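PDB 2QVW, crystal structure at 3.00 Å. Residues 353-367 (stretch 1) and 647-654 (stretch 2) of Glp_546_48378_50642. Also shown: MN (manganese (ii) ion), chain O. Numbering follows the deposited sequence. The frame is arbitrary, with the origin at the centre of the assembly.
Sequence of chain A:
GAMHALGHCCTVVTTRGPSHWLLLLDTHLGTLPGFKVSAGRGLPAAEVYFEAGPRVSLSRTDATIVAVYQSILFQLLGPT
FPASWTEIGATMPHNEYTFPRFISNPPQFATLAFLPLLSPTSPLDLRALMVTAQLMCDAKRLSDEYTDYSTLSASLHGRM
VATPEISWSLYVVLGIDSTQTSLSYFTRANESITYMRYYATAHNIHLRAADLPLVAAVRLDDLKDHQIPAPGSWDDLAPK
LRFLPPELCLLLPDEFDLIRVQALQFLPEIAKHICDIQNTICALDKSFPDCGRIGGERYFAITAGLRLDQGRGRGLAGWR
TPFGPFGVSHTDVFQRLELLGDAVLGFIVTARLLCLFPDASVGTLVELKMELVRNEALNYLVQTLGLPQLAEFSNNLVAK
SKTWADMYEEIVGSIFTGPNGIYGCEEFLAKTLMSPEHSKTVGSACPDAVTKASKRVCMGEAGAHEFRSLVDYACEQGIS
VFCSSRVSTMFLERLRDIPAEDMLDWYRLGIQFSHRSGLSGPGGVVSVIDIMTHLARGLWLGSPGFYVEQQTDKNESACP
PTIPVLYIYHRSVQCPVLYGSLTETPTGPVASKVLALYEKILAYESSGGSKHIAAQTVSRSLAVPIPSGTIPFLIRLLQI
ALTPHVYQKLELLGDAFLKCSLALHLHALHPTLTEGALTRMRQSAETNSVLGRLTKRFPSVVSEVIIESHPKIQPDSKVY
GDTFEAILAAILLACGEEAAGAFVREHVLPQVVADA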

# COMPACT_ATOMS: atom_id res chain seq x y z
N LEU A 353 -11.06 -20.88 -12.60
CA LEU A 353 -12.34 -21.36 -13.15
C LEU A 353 -12.07 -22.36 -14.27
O LEU A 353 -12.80 -23.35 -14.42
CB LEU A 353 -13.18 -20.20 -13.70
CG LEU A 353 -14.05 -19.36 -12.76
CD1 LEU A 353 -14.69 -18.22 -13.51
CD2 LEU A 353 -15.12 -20.21 -12.16
N LEU A 354 -11.04 -22.10 -15.07
CA LEU A 354 -10.67 -22.98 -16.16
C LEU A 354 -10.47 -24.38 -15.61
O LEU A 354 -10.97 -25.35 -16.18
CB LEU A 354 -9.36 -22.50 -16.79
CG LEU A 354 -9.34 -21.97 -18.24
CD1 LEU A 354 -10.37 -20.90 -18.41
CD2 LEU A 354 -7.96 -21.42 -18.56
N CYS A 355 -9.75 -24.48 -14.50
CA CYS A 355 -9.48 -25.75 -13.84
C CYS A 355 -10.68 -26.29 -13.08
O CYS A 355 -10.86 -27.50 -12.98
CB CYS A 355 -8.30 -25.61 -12.89
SG CYS A 355 -6.71 -25.40 -13.71
N LEU A 356 -11.49 -25.40 -12.52
CA LEU A 356 -12.65 -25.86 -11.76
C LEU A 356 -13.72 -26.43 -12.68
O LEU A 356 -14.51 -27.28 -12.28
CB LEU A 356 -13.23 -24.71 -10.95
CG LEU A 356 -14.43 -25.07 -10.07
CD1 LEU A 356 -14.08 -26.25 -9.16
CD2 LEU A 356 -14.81 -23.86 -9.25
N PHE A 357 -13.74 -25.94 -13.92
CA PHE A 357 -14.69 -26.38 -14.94
C PHE A 357 -13.88 -26.60 -16.23
O PHE A 357 -14.03 -25.85 -17.21
CB PHE A 357 -15.75 -25.31 -15.17
CG PHE A 357 -16.53 -24.95 -13.94
CD1 PHE A 357 -17.48 -25.82 -13.42
CD2 PHE A 357 -16.33 -23.72 -13.32
CE1 PHE A 357 -18.22 -25.47 -12.30
CE2 PHE A 357 -17.07 -23.37 -12.20
CZ PHE A 357 -18.02 -24.24 -11.70
N PRO A 358 -13.01 -27.63 -16.24
CA PRO A 358 -12.15 -27.98 -17.37
C PRO A 358 -12.89 -28.30 -18.65
O PRO A 358 -12.30 -28.29 -19.74
CB PRO A 358 -11.37 -29.17 -16.83
CG PRO A 358 -12.38 -29.83 -15.98
CD PRO A 358 -12.93 -28.67 -15.20
N ASP A 359 -14.17 -28.58 -18.51
CA ASP A 359 -15.02 -28.91 -19.66
C ASP A 359 -15.88 -27.75 -20.14
O ASP A 359 -16.41 -27.78 -21.26
CB ASP A 359 -15.92 -30.10 -19.31
CG ASP A 359 -17.10 -30.22 -20.25
OD1 ASP A 359 -18.07 -29.45 -20.08
OD2 ASP A 359 -17.05 -31.09 -21.15
N ALA A 360 -16.03 -26.73 -19.30
CA ALA A 360 -16.84 -25.57 -19.65
C ALA A 360 -16.31 -24.84 -20.89
O ALA A 360 -15.13 -24.98 -21.24
CB ALA A 360 -16.90 -24.61 -18.47
N SER A 361 -17.18 -24.08 -21.54
CA SER A 361 -16.80 -23.33 -22.73
C SER A 361 -16.40 -21.91 -22.35
O SER A 361 -16.83 -21.39 -21.33
CB SER A 361 -17.97 -23.27 -23.72
OG SER A 361 -18.99 -22.39 -23.26
N VAL A 362 -15.58 -21.28 -23.19
CA VAL A 362 -15.15 -19.91 -22.95
C VAL A 362 -16.37 -19.07 -22.65
O VAL A 362 -16.40 -18.35 -21.66
CB VAL A 362 -14.47 -19.31 -24.20
CG1 VAL A 362 -14.13 -17.87 -23.95
CG2 VAL A 362 -13.23 -20.11 -24.56
N GLY A 363 -17.37 -19.16 -23.51
CA GLY A 363 -18.57 -18.40 -23.32
C GLY A 363 -19.05 -18.50 -21.89
O GLY A 363 -19.20 -17.48 -21.23
N THR A 364 -19.27 -19.72 -21.41
CA THR A 364 -19.75 -19.92 -20.05
C THR A 364 -18.66 -19.60 -19.03
O THR A 364 -18.96 -19.27 -17.89
CB THR A 364 -20.24 -21.37 -19.85
OG1 THR A 364 -19.26 -22.27 -20.35
CG2 THR A 364 -21.55 -21.60 -20.60
N LEU A 365 -17.41 -19.70 -19.45
CA LEU A 365 -16.29 -19.40 -18.56
C LEU A 365 -16.20 -17.91 -18.36
O LEU A 365 -15.64 -17.44 -17.38
CB LEU A 365 -14.97 -19.92 -19.14
CG LEU A 365 -14.68 -21.42 -19.01
CD1 LEU A 365 -13.35 -21.76 -19.64
CD2 LEU A 365 -14.67 -21.80 -17.56
N VAL A 366 -16.75 -17.15 -19.30
CA VAL A 366 -16.73 -15.70 -19.20
C VAL A 366 -17.93 -15.24 -18.39
O VAL A 366 -17.87 -14.25 -17.67
CB VAL A 366 -16.75 -15.02 -20.58
CG1 VAL A 366 -16.74 -13.51 -20.42
CG2 VAL A 366 -15.55 -15.47 -21.40
N GLU A 367 -19.03 -15.98 -18.51
CA GLU A 367 -20.25 -15.64 -17.79
C GLU A 367 -20.03 -15.90 -16.30
O GLU A 367 -20.50 -15.14 -15.45
CB GLU A 367 -21.42 -16.49 -18.28
CG GLU A 367 -21.64 -16.42 -19.79
CD GLU A 367 -22.76 -17.32 -20.24
OE1 GLU A 367 -22.80 -18.48 -19.79
OE2 GLU A 367 -23.60 -16.88 -21.05
N TYR A 647 -6.65 -23.75 -29.56
CA TYR A 647 -6.09 -22.60 -28.84
C TYR A 647 -7.15 -21.73 -28.15
O TYR A 647 -6.83 -20.68 -27.60
CB TYR A 647 -5.26 -21.74 -29.80
CG TYR A 647 -6.06 -20.78 -30.67
CD1 TYR A 647 -6.61 -19.61 -30.12
CD2 TYR A 647 -6.25 -21.03 -32.03
CE1 TYR A 647 -7.32 -18.71 -30.91
CE2 TYR A 647 -6.97 -20.13 -32.83
CZ TYR A 647 -7.49 -18.97 -32.26
OH TYR A 647 -8.19 -18.06 -33.03
N GLN A 648 -8.40 -22.18 -28.18
CA GLN A 648 -9.51 -21.43 -27.59
C GLN A 648 -9.31 -20.93 -26.16
O GLN A 648 -9.41 -19.73 -25.90
CB GLN A 648 -10.79 -22.28 -27.64
CG GLN A 648 -11.33 -22.49 -29.04
CD GLN A 648 -11.51 -21.17 -29.77
OE1 GLN A 648 -10.54 -20.53 -30.20
NE2 GLN A 648 -12.77 -20.74 -29.90
N LYS A 649 -9.05 -21.85 -25.24
CA LYS A 649 -8.89 -21.48 -23.85
C LYS A 649 -7.56 -20.80 -23.54
O LYS A 649 -7.48 -19.91 -22.69
CB LYS A 649 -9.10 -22.71 -22.96
CG LYS A 649 -10.51 -23.30 -23.05
CD LYS A 649 -10.66 -24.50 -22.15
CE LYS A 649 -12.06 -25.07 -22.22
NZ LYS A 649 -12.20 -26.31 -21.41
N LEU A 650 -6.51 -21.23 -24.23
CA LEU A 650 -5.20 -20.64 -24.03
C LEU A 650 -5.34 -19.13 -24.21
O LEU A 650 -4.88 -18.34 -23.39
CB LEU A 650 -4.21 -21.17 -25.05
CG LEU A 650 -3.60 -22.55 -24.80
CD1 LEU A 650 -2.91 -23.02 -26.05
CD2 LEU A 650 -2.61 -22.49 -23.65
N GLU A 651 -6.00 -18.75 -25.30
CA GLU A 651 -6.21 -17.34 -25.60
C GLU A 651 -6.89 -16.65 -24.42
O GLU A 651 -6.46 -15.59 -23.97
CB GLU A 651 -7.09 -17.21 -26.83
CG GLU A 651 -7.24 -15.79 -27.31
CD GLU A 651 -8.60 -15.53 -27.90
OE1 GLU A 651 -9.24 -16.50 -28.38
OE2 GLU A 651 -9.03 -14.36 -27.90
N LEU A 652 -7.97 -17.28 -23.95
CA LEU A 652 -8.73 -16.75 -22.83
C LEU A 652 -7.80 -16.41 -21.69
O LEU A 652 -7.87 -15.33 -21.11
CB LEU A 652 -9.74 -17.77 -22.35
CG LEU A 652 -10.52 -17.32 -21.12
CD1 LEU A 652 -11.39 -16.14 -21.46
CD2 LEU A 652 -11.38 -18.46 -20.62
N LEU A 653 -6.92 -17.35 -21.37
CA LEU A 653 -5.98 -17.16 -20.29
C LEU A 653 -4.96 -16.06 -20.61
O LEU A 653 -4.66 -15.21 -19.78
CB LEU A 653 -5.23 -18.46 -20.00
CG LEU A 653 -4.44 -18.48 -18.71
CD1 LEU A 653 -5.38 -18.63 -17.53
CD2 LEU A 653 -3.48 -19.64 -18.74
N GLY A 654 -4.43 -16.09 -21.83
CA GLY A 654 -3.46 -15.09 -22.20
C GLY A 654 -4.04 -13.70 -22.07
O GLY A 654 -3.43 -12.81 -21.51
MN MN O . -15.07 -28.67 -16.59

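This is a small, mostly apolar contact in which one leucine knob fills a hole and one long lysine reaches a turn of backbone carbonyls. The knob is Leu 652, whose CA-to-CB bond points toward the other stretch and whose side chain sits among Leu 354, Val 362, Leu 365 and Val 366. Leu 652 CD2 lies 3.4 Å from Leu 354 CD1 and 4.0 Å from Leu 365 CD1; Leu 652 CD1 lies 4.1 Å from Val 362 CG1 and 4.2 Å from Val 366 CG2. The hole is thus built from two helices of stretch 1, joined by the loop. Leu 354 also reaches the next residue along, its CD2 standing 3.9 Å from Leu 653 CD1.

Lys 649 follows another rule. Its CB leaves sideways, but chi2 to chi4 are all t, so the extended chain carries its amine to the type I turn from Phe 357 to Ala 360. There NZ donates a weak hydrogen bond to Ala 360 O at 3.2 Å; Pro 358 O is nearer to NZ, at 2.6 Å, but the angle is poor.

The helices that carry Val 362 and Lys 649 run at 28°, N to C, their axes 11.0 Å apart at closest approach, leaving side chains to bridge the gap.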